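Local coordinates for protein cysteine synthase (Fusobacterium nucleatum subsp. nucleatum strain ATCC 25586, PDB 5XEM) that produces hydrogen sulfide with pyridoxal phosphate as cofactor and probably makes L-cysteine from O-acetyl-L-serine and sulfide, at residues 60-65 with 140-145; 67-72 with 90-95. One frame throughout, in Å; residues are numbered along the deposited sequence.

Contact 1 (60-65 with 140-145); sequences EGLIDK and KYFVPN. With CA (calcium ion), chain I; ACT (acetate ion), chain F.
This is a surface contact in which the loop leaving helix 46-60 lies against strand 141-142, at an outermost strand of the four-stranded parallel sheet. Gly61 ends the helix in a Schellman motif; its positive phi of 83° would press a side chain against the preceding carbonyl, so glycine suits the turn. Just before it, Glu60 OE1 binds the calcium ion at 2.4 Å, and three waters are bound to the same ion.

Phe142 forms the apolar centre. Its CG is anti to the backbone N (chi1 174°), which brings the ring to the loop, where Leu62 crosses it at about a right angle and Ile63 obliquely, their CD1 methyls at para-related ring atoms. Leu62 CD1 lies 3.9 Å from Phe142 CE1, and Ile63 CD1 lies 3.9 Å from Phe142 CD2. Buried Ile63 also packs on Ile54 and Ala57 of the helix, so it lies between the helix and the ring, its CG1-CD1 arm turned to Phe142.

Polar links join the same two segments. The extended chain of Lys140 carries NZ to the anti lone pair of Asp64 OD2, a 2.8 Å salt bridge, and Asp66 is a second acidic partner of the same ammonium. One water donates to both Leu62 O and Tyr141 O, joining backbones that do not bond directly. Such a helix-to-strand loop packed on a sheet edge belongs to the alpha/beta architecture of fold-type II PLP enzymes.

Contact 2 (67-72 with 90-95); sequences TVIIEA and YKLKIV. With ACT (acetate ion), chain E.
Backbone hydrogen bonds carry this contact, the pairing of parallel strands 68-72 and 92-97, the two strands of the beta-alpha-beta unit made with helix 76-88. Ile69 and Glu71 give both N-H and C=O to the second strand, as expected of parallel pairing. Ile69 N donates to Lys91 O at 2.8 Å, nearly along the C=O axis, and Lys93 N returns the bond to Ile69 O at 2.8 Å. Glu71 N reaches Lys93 O at 3.2 Å and a less straight 152°, while Val95 N closes on Glu71 O at 2.9 Å.

Next to the Ile69-Lys91 bond, a water bridges the backbones: it donates to Thr67 O and accepts from Lys91 N. Leu92 N turns the other way and binds an acetate ion, probably from the crystallisation liquor.

Apolar side chains pack on both faces. On one, Leu92 CD1 meets Ile69 CG2 obliquely at 3.7 Å, and Ile94 CD1 abuts Glu71 CB at 3.7 Å; Leu92 also touches helix 76-88. On the other face, Ile70 and Val95 lie against Leu131 of helix 123-136. Val68 lies alongside the extended chain of Lys91, its CG2 3.8 Å from Lys91 CD.

Charged ends find partners elsewhere, Lys93 NZ with Glu138. The four main-chain bonds satisfy most of the peptide groups facing across the pair. Aliphatic residues seal the sheet beneath its helices, and the bend at chi2 of Glu71 (70°) turns its buried carboxylate to the amides of Asn145 and Gln146, which grip it; the side chain lies about 7 Å from the bound lanthionine ligand.

How the contacts relate
The two contacts meet on one sheet: strand 68-72, paired with 92-95 in contact 2, has strand 141-142 of contact 1 as its other neighbour. Besides the Glu71 bonds, Phe142 N bonds to Val68 O, and beyond the short strand Pro144 CD packs on Ile70 O. Contact 2 is nested within the chain loop that contact 1 closes. Their chemistry follows their places. Contact 2, mostly buried, relies on regular main-chain bonding and aliphatic packing; contact 1, at the surface, has no direct backbone bond between its segments and uses one aromatic side chain, a salt bridge and a bridging water, with bound calcium beside it.

Contact 1 (60-65 with 140-145)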
ATOM      1  N   GLU A  60      24.677 -10.186 -15.439  1.00 15.20           N
ATOM      2  CA  GLU A  60      25.498  -9.823 -16.595  1.00 17.15           C
ATOM      3  C   GLU A  60      26.824  -9.176 -16.237  1.00 16.45           C
ATOM      4  O   GLU A  60      27.712  -9.054 -17.102  1.00 16.92           O
ATOM      5  CB  GLU A  60      24.721  -8.877 -17.528  1.00 18.18           C
ATOM      6  CG  GLU A  60      23.521  -9.486 -18.205  1.00 20.93           C
ATOM      7  CD  GLU A  60      23.903 -10.357 -19.407  1.00 24.01           C
ATOM      8  OE1 GLU A  60      24.721 -11.288 -19.241  1.00 28.19           O
ATOM      9  OE2 GLU A  60      23.395 -10.102 -20.515  1.00 22.36           O
ATOM     10  N   GLY A  61      26.964  -8.705 -14.998  1.00 15.23           N
ATOM     11  CA  GLY A  61      28.136  -7.958 -14.610  1.00 14.77           C
ATOM     12  C   GLY A  61      28.085  -6.495 -14.980  1.00 15.50           C
ATOM     13  O   GLY A  61      29.102  -5.828 -14.962  1.00 15.94           O
ATOM     14  N   LEU A  62      26.884  -5.981 -15.250  1.00 15.13           N
ATOM     15  CA  LEU A  62      26.673  -4.578 -15.581  1.00 14.92           C
ATOM     16  C   LEU A  62      26.458  -3.661 -14.384  1.00 15.50           C
ATOM     17  O   LEU A  62      26.440  -2.448 -14.548  1.00 14.86           O
ATOM     18  CB  LEU A  62      25.493  -4.453 -16.537  1.00 14.80           C
ATOM     19  CG  LEU A  62      25.737  -4.986 -17.946  1.00 15.30           C
ATOM     20  CD1 LEU A  62      24.439  -5.023 -18.746  1.00 14.24           C
ATOM     21  CD2 LEU A  62      26.783  -4.131 -18.653  1.00 14.91           C
ATOM     22  N   ILE A  63      26.309  -4.233 -13.188  1.00 15.70           N
ATOM     23  CA  ILE A  63      26.147  -3.459 -11.963  1.00 16.19           C
ATOM     24  C   ILE A  63      27.125  -3.969 -10.915  1.00 17.95           C
ATOM     25  O   ILE A  63      27.026  -5.111 -10.489  1.00 17.40           O
ATOM     26  CB  ILE A  63      24.695  -3.575 -11.414  1.00 15.39           C
ATOM     27  CG1 ILE A  63      23.665  -3.093 -12.450  1.00 15.39           C
ATOM     28  CG2 ILE A  63      24.535  -2.801 -10.108  1.00 15.83           C
ATOM     29  CD1 ILE A  63      22.216  -3.280 -11.995  1.00 14.49           C
ATOM     30  N   ASP A  64      28.087  -3.120 -10.567  1.00 20.31           N
ATOM     31  CA  ASP A  64      29.011  -3.298  -9.434  1.00 22.64           C
ATOM     32  C   ASP A  64      28.450  -2.469  -8.282  1.00 22.87           C
ATOM     33  O   ASP A  64      27.492  -1.702  -8.462  1.00 18.27           O
ATOM     34  CB  ASP A  64      30.411  -2.738  -9.783  1.00 25.11           C
ATOM     35  CG  ASP A  64      31.039  -3.387 -11.020  1.00 27.90           C
ATOM     36  OD1 ASP A  64      30.725  -4.542 -11.311  1.00 29.16           O
ATOM     37  OD2 ASP A  64      31.867  -2.730 -11.688  1.00 31.87           O
ATOM     38  N   LYS A  65      29.091  -2.568  -7.117  1.00 23.75           N
ATOM     39  CA  LYS A  65      28.680  -1.834  -5.922  1.00 25.09           C
ATOM     40  C   LYS A  65      28.616  -0.339  -6.164  1.00 22.66           C
ATOM     41  O   LYS A  65      27.758   0.343  -5.596  1.00 21.00           O
ATOM     42  CB  LYS A  65      29.660  -2.092  -4.749  1.00 28.75           C
ATOM     43  CG  LYS A  65      29.863  -3.555  -4.377  1.00 34.50           C
ATOM     44  CD  LYS A  65      31.071  -3.726  -3.445  1.00 37.44           C
ATOM     45  CE  LYS A  65      31.989  -4.860  -3.884  1.00 39.96           C
ATOM     46  NZ  LYS A  65      32.963  -4.404  -4.912  1.00 41.70           N
ATOM     47  N   LYS A 140      30.699   4.991 -13.763  1.00 17.48           N
ATOM     48  CA  LYS A 140      30.067   3.669 -13.897  1.00 16.32           C
ATOM     49  C   LYS A 140      28.552   3.882 -13.797  1.00 15.04           C
ATOM     50  O   LYS A 140      28.093   4.507 -12.837  1.00 13.32           O
ATOM     51  CB  LYS A 140      30.503   2.730 -12.761  1.00 17.78           C
ATOM     52  CG  LYS A 140      31.976   2.304 -12.751  1.00 19.43           C
ATOM     53  CD  LYS A 140      32.089   1.051 -11.895  1.00 21.41           C
ATOM     54  CE  LYS A 140      33.493   0.543 -11.686  1.00 23.31           C
ATOM     55  NZ  LYS A 140      33.354  -0.577 -10.704  1.00 23.77           N
ATOM     56  N   TYR A 141      27.785   3.390 -14.769  1.00 13.18           N
ATOM     57  CA  TYR A 141      26.333   3.502 -14.705  1.00 12.30           C
ATOM     58  C   TYR A 141      25.676   2.363 -15.446  1.00 12.52           C
ATOM     59  O   TYR A 141      26.318   1.669 -16.247  1.00 12.07           O
ATOM     60  CB  TYR A 141      25.847   4.855 -15.230  1.00 12.39           C
ATOM     61  CG  TYR A 141      26.225   5.144 -16.655  1.00 12.90           C
ATOM     62  CD1 TYR A 141      25.518   4.583 -17.691  1.00 12.67           C
ATOM     63  CD2 TYR A 141      27.305   5.991 -16.968  1.00 13.22           C
ATOM     64  CE1 TYR A 141      25.865   4.833 -19.003  1.00 13.28           C
ATOM     65  CE2 TYR A 141      27.646   6.265 -18.279  1.00 13.48           C
ATOM     66  CZ  TYR A 141      26.932   5.667 -19.290  1.00 13.84           C
ATOM     67  OH  TYR A 141      27.260   5.908 -20.599  1.00 14.94           O
ATOM     68  N   PHE A 142      24.390   2.163 -15.138  1.00 11.11           N
ATOM     69  CA  PHE A 142      23.555   1.259 -15.857  1.00 10.89           C
ATOM     70  C   PHE A 142      22.206   1.965 -16.048  1.00 11.01           C
ATOM     71  O   PHE A 142      21.639   2.455 -15.074  1.00 11.00           O
ATOM     72  CB  PHE A 142      23.353  -0.034 -15.058  1.00 10.91           C
ATOM     73  CG  PHE A 142      22.371  -0.972 -15.674  1.00 11.32           C
ATOM     74  CD1 PHE A 142      22.673  -1.608 -16.860  1.00 11.84           C
ATOM     75  CD2 PHE A 142      21.130  -1.211 -15.089  1.00 11.30           C
ATOM     76  CE1 PHE A 142      21.767  -2.455 -17.473  1.00 11.31           C
ATOM     77  CE2 PHE A 142      20.233  -2.096 -15.684  1.00 11.65           C
ATOM     78  CZ  PHE A 142      20.553  -2.700 -16.895  1.00 11.60           C
ATOM     79  N   VAL A 143      21.698   1.988 -17.269  1.00  9.80           N
ATOM     80  CA  VAL A 143      20.336   2.506 -17.524  1.00 10.32           C
ATOM     81  C   VAL A 143      19.444   1.318 -17.762  1.00 10.35           C
ATOM     82  O   VAL A 143      19.634   0.646 -18.753  1.00 11.12           O
ATOM     83  CB  VAL A 143      20.327   3.422 -18.772  1.00 10.65           C
ATOM     84  CG1 VAL A 143      18.897   3.962 -19.046  1.00 10.41           C
ATOM     85  CG2 VAL A 143      21.320   4.555 -18.582  1.00 10.94           C
ATOM     86  N   PRO A 144      18.463   1.036 -16.872  1.00 10.53           N
ATOM     87  CA  PRO A 144      17.584  -0.117 -17.085  1.00 10.99           C
ATOM     88  C   PRO A 144      16.822  -0.010 -18.409  1.00 11.24           C
ATOM     89  O   PRO A 144      16.671  -0.994 -19.151  1.00 11.36           O
ATOM     90  CB  PRO A 144      16.632  -0.070 -15.883  1.00 11.08           C
ATOM     91  CG  PRO A 144      17.414   0.615 -14.828  1.00 11.21           C
ATOM     92  CD  PRO A 144      18.323   1.582 -15.507  1.00 11.10           C
ATOM     93  N   ASN A 145      16.392   1.209 -18.718  1.00 11.93           N
ATOM     94  CA  ASN A 145      15.549   1.500 -19.890  1.00 11.83           C
ATOM     95  C   ASN A 145      14.325   0.618 -20.058  1.00 11.30           C
ATOM     96  O   ASN A 145      14.244  -0.238 -20.938  1.00 11.61           O
ATOM     97  CB  ASN A 145      16.344   1.574 -21.171  1.00 12.62           C
ATOM     98  CG  ASN A 145      15.638   2.436 -22.234  1.00 13.43           C
ATOM     99  OD1 ASN A 145      14.409   2.502 -22.253  1.00 15.24           O
ATOM    100  ND2 ASN A 145      16.407   3.154 -23.061  1.00 14.93           N
TER
HETATM  101 CA    CA I 507      25.233 -13.609 -18.945  1.00 36.57          CA
HETATM  102  C   ACT F 504      19.753   4.789 -22.583  1.00 18.46           C
HETATM  103  O   ACT F 504      19.352   3.635 -22.750  1.00 18.35           O
HETATM  104  OXT ACT F 504      20.904   5.014 -22.186  1.00 18.95           O
HETATM  105  CH3 ACT F 504      18.811   5.921 -22.879  1.00 20.84           C
HETATM  106  O   HOH W   1      26.916  -0.997 -16.761  1.00 20.08           O
HETATM  107  O   HOH W   2      23.976 -13.571 -20.795  1.00 30.33           O
HETATM  108  O   HOH W   3      23.430 -13.442 -17.245  1.00 23.31           O
HETATM  109  O   HOH W   4      26.972 -13.044 -17.138  1.00 24.59           O

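Contact 2 (67-72 with 90-95)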
ATOM      1  N   THR A  67      28.196   1.217  -9.198  1.00 15.84           N
ATOM      2  CA  THR A  67      27.496   1.581 -10.439  1.00 14.57           C
ATOM      3  C   THR A  67      26.260   2.417 -10.106  1.00 13.61           C
ATOM      4  O   THR A  67      25.459   2.008  -9.258  1.00 14.12           O
ATOM      5  CB  THR A  67      27.031   0.329 -11.167  1.00 14.95           C
ATOM      6  OG1 THR A  67      28.189  -0.465 -11.451  1.00 14.65           O
ATOM      7  CG2 THR A  67      26.293   0.692 -12.461  1.00 15.41           C
ATOM      8  N   VAL A  68      26.142   3.582 -10.740  1.00 12.20           N
ATOM      9  CA  VAL A  68      24.959   4.430 -10.550  1.00 11.87           C
ATOM     10  C   VAL A  68      23.849   3.950 -11.488  1.00 12.08           C
ATOM     11  O   VAL A  68      24.074   3.820 -12.700  1.00 11.64           O
ATOM     12  CB  VAL A  68      25.298   5.912 -10.811  1.00 12.35           C
ATOM     13  CG1 VAL A  68      24.073   6.800 -10.654  1.00 11.84           C
ATOM     14  CG2 VAL A  68      26.397   6.369  -9.835  1.00 12.43           C
ATOM     15  N   ILE A  69      22.655   3.736 -10.942  1.00 11.44           N
ATOM     16  CA  ILE A  69      21.516   3.345 -11.747  1.00 11.58           C
ATOM     17  C   ILE A  69      20.828   4.660 -12.147  1.00 11.33           C
ATOM     18  O   ILE A  69      20.635   5.525 -11.304  1.00 10.77           O
ATOM     19  CB  ILE A  69      20.536   2.436 -10.980  1.00 11.68           C
ATOM     20  CG1 ILE A  69      21.287   1.287 -10.291  1.00 11.87           C
ATOM     21  CG2 ILE A  69      19.423   1.944 -11.896  1.00 10.79           C
ATOM     22  CD1 ILE A  69      22.212   0.494 -11.184  1.00 12.10           C
ATOM     23  N   ILE A  70      20.501   4.794 -13.424  1.00 11.65           N
ATOM     24  CA  ILE A  70      19.878   6.019 -13.967  1.00 12.03           C
ATOM     25  C   ILE A  70      18.680   5.627 -14.827  1.00 12.18           C
ATOM     26  O   ILE A  70      18.809   4.802 -15.732  1.00 11.90           O
ATOM     27  CB  ILE A  70      20.860   6.849 -14.822  1.00 12.97           C
ATOM     28  CG1 ILE A  70      22.203   7.072 -14.112  1.00 12.56           C
ATOM     29  CG2 ILE A  70      20.217   8.206 -15.153  1.00 13.72           C
ATOM     30  CD1 ILE A  70      23.328   7.638 -14.989  1.00 12.86           C
ATOM     31  N   GLU A  71      17.491   6.181 -14.547  1.00 11.73           N
ATOM     32  CA  GLU A  71      16.287   5.805 -15.273  1.00 12.00           C
ATOM     33  C   GLU A  71      15.363   6.996 -15.470  1.00 12.43           C
ATOM     34  O   GLU A  71      15.237   7.851 -14.578  1.00 12.43           O
ATOM     35  CB  GLU A  71      15.520   4.659 -14.542  1.00 12.94           C
ATOM     36  CG  GLU A  71      14.279   4.120 -15.267  1.00 13.03           C
ATOM     37  CD  GLU A  71      14.584   3.312 -16.534  1.00 14.04           C
ATOM     38  OE1 GLU A  71      15.706   3.430 -17.075  1.00 12.84           O
ATOM     39  OE2 GLU A  71      13.700   2.537 -16.974  1.00 16.20           O
ATOM     40  N   ALA A  72      14.744   7.040 -16.649  1.00 12.20           N
ATOM     41  CA  ALA A  72      13.621   7.941 -16.931  1.00 12.08           C
ATOM     42  C   ALA A  72      12.287   7.256 -16.604  1.00 12.44           C
ATOM     43  O   ALA A  72      12.005   6.130 -17.067  1.00 12.12           O
ATOM     44  CB  ALA A  72      13.648   8.385 -18.386  1.00 12.03           C
ATOM     45  N   TYR A  90      22.474   0.428  -3.905  1.00 12.64           N
ATOM     46  CA  TYR A  90      22.931   1.075  -5.127  1.00 12.55           C
ATOM     47  C   TYR A  90      22.491   2.524  -5.155  1.00 12.50           C
ATOM     48  O   TYR A  90      21.353   2.839  -4.776  1.00 12.57           O
ATOM     49  CB  TYR A  90      22.351   0.352  -6.353  1.00 12.56           C
ATOM     50  CG  TYR A  90      22.729  -1.108  -6.518  1.00 13.11           C
ATOM     51  CD1 TYR A  90      23.998  -1.553  -6.237  1.00 14.56           C
ATOM     52  CD2 TYR A  90      21.821  -2.025  -7.053  1.00 13.67           C
ATOM     53  CE1 TYR A  90      24.350  -2.880  -6.420  1.00 15.95           C
ATOM     54  CE2 TYR A  90      22.162  -3.361  -7.254  1.00 14.64           C
ATOM     55  CZ  TYR A  90      23.440  -3.775  -6.933  1.00 15.25           C
ATOM     56  OH  TYR A  90      23.829  -5.076  -7.106  1.00 17.44           O
ATOM     57  N   LYS A  91      23.348   3.392  -5.675  1.00 12.33           N
ATOM     58  CA  LYS A  91      23.001   4.800  -5.903  1.00 12.88           C
ATOM     59  C   LYS A  91      22.095   4.913  -7.136  1.00 12.63           C
ATOM     60  O   LYS A  91      22.444   4.381  -8.196  1.00 12.78           O
ATOM     61  CB  LYS A  91      24.261   5.606  -6.101  1.00 13.62           C
ATOM     62  CG  LYS A  91      24.076   7.087  -6.365  1.00 15.08           C
ATOM     63  CD  LYS A  91      25.437   7.756  -6.481  1.00 16.56           C
ATOM     64  CE  LYS A  91      25.372   9.158  -7.067  1.00 18.35           C
ATOM     65  NZ  LYS A  91      26.693   9.838  -7.001  1.00 20.43           N
ATOM     66  N   LEU A  92      20.949   5.591  -6.988  1.00 11.34           N
ATOM     67  CA  LEU A  92      19.929   5.712  -8.035  1.00 11.15           C
ATOM     68  C   LEU A  92      19.708   7.205  -8.325  1.00 10.99           C
ATOM     69  O   LEU A  92      19.632   8.018  -7.381  1.00 10.51           O
ATOM     70  CB  LEU A  92      18.605   5.084  -7.554  1.00 11.41           C
ATOM     71  CG  LEU A  92      17.389   5.190  -8.506  1.00 11.40           C
ATOM     72  CD1 LEU A  92      17.630   4.413  -9.806  1.00 10.70           C
ATOM     73  CD2 LEU A  92      16.110   4.700  -7.814  1.00 11.07           C
ATOM     74  N   LYS A  93      19.653   7.550  -9.607  1.00 11.09           N
ATOM     75  CA  LYS A  93      19.232   8.859 -10.088  1.00 12.45           C
ATOM     76  C   LYS A  93      18.052   8.637 -11.020  1.00 12.55           C
ATOM     77  O   LYS A  93      18.089   7.752 -11.870  1.00 12.26           O
ATOM     78  CB  LYS A  93      20.368   9.573 -10.830  1.00 13.71           C
ATOM     79  CG  LYS A  93      21.613   9.844 -10.012  1.00 15.60           C
ATOM     80  CD  LYS A  93      22.576  10.728 -10.788  1.00 18.63           C
ATOM     81  CE  LYS A  93      23.814  11.017  -9.957  1.00 20.99           C
ATOM     82  NZ  LYS A  93      24.553  12.229 -10.438  1.00 25.96           N
ATOM     83  N   ILE A  94      16.986   9.419 -10.831  1.00 12.60           N
ATOM     84  CA  ILE A  94      15.790   9.293 -11.615  1.00 13.28           C
ATOM     85  C   ILE A  94      15.480  10.633 -12.292  1.00 13.08           C
ATOM     86  O   ILE A  94      15.672  11.693 -11.699  1.00 12.86           O
ATOM     87  CB  ILE A  94      14.610   8.862 -10.723  1.00 14.54           C
ATOM     88  CG1 ILE A  94      14.795   7.406 -10.264  1.00 14.38           C
ATOM     89  CG2 ILE A  94      13.293   9.115 -11.422  1.00 15.98           C
ATOM     90  CD1 ILE A  94      14.654   6.384 -11.349  1.00 15.37           C
ATOM     91  N   VAL A  95      15.051  10.567 -13.540  1.00 12.99           N
ATOM     92  CA  VAL A  95      14.556  11.743 -14.276  1.00 14.45           C
ATOM     93  C   VAL A  95      13.090  11.555 -14.524  1.00 15.45           C
ATOM     94  O   VAL A  95      12.671  10.510 -15.055  1.00 14.32           O
ATOM     95  CB  VAL A  95      15.257  11.966 -15.620  1.00 14.68           C
ATOM     96  CG1 VAL A  95      14.774  13.266 -16.248  1.00 15.09           C
ATOM     97  CG2 VAL A  95      16.776  11.994 -15.418  1.00 15.20           C
TER
HETATM   98  C   ACT E 503      19.531   5.615  -3.458  1.00 18.49           C
HETATM   99  O   ACT E 503      19.946   5.760  -2.265  1.00 18.86           O
HETATM  100  OXT ACT E 503      19.951   6.389  -4.356  1.00 15.85           O
HETATM  101  CH3 ACT E 503      18.542   4.513  -3.771  1.00 18.37           C
HETATM  102  O   HOH W   5      25.862   2.414  -6.490  1.00 18.82           O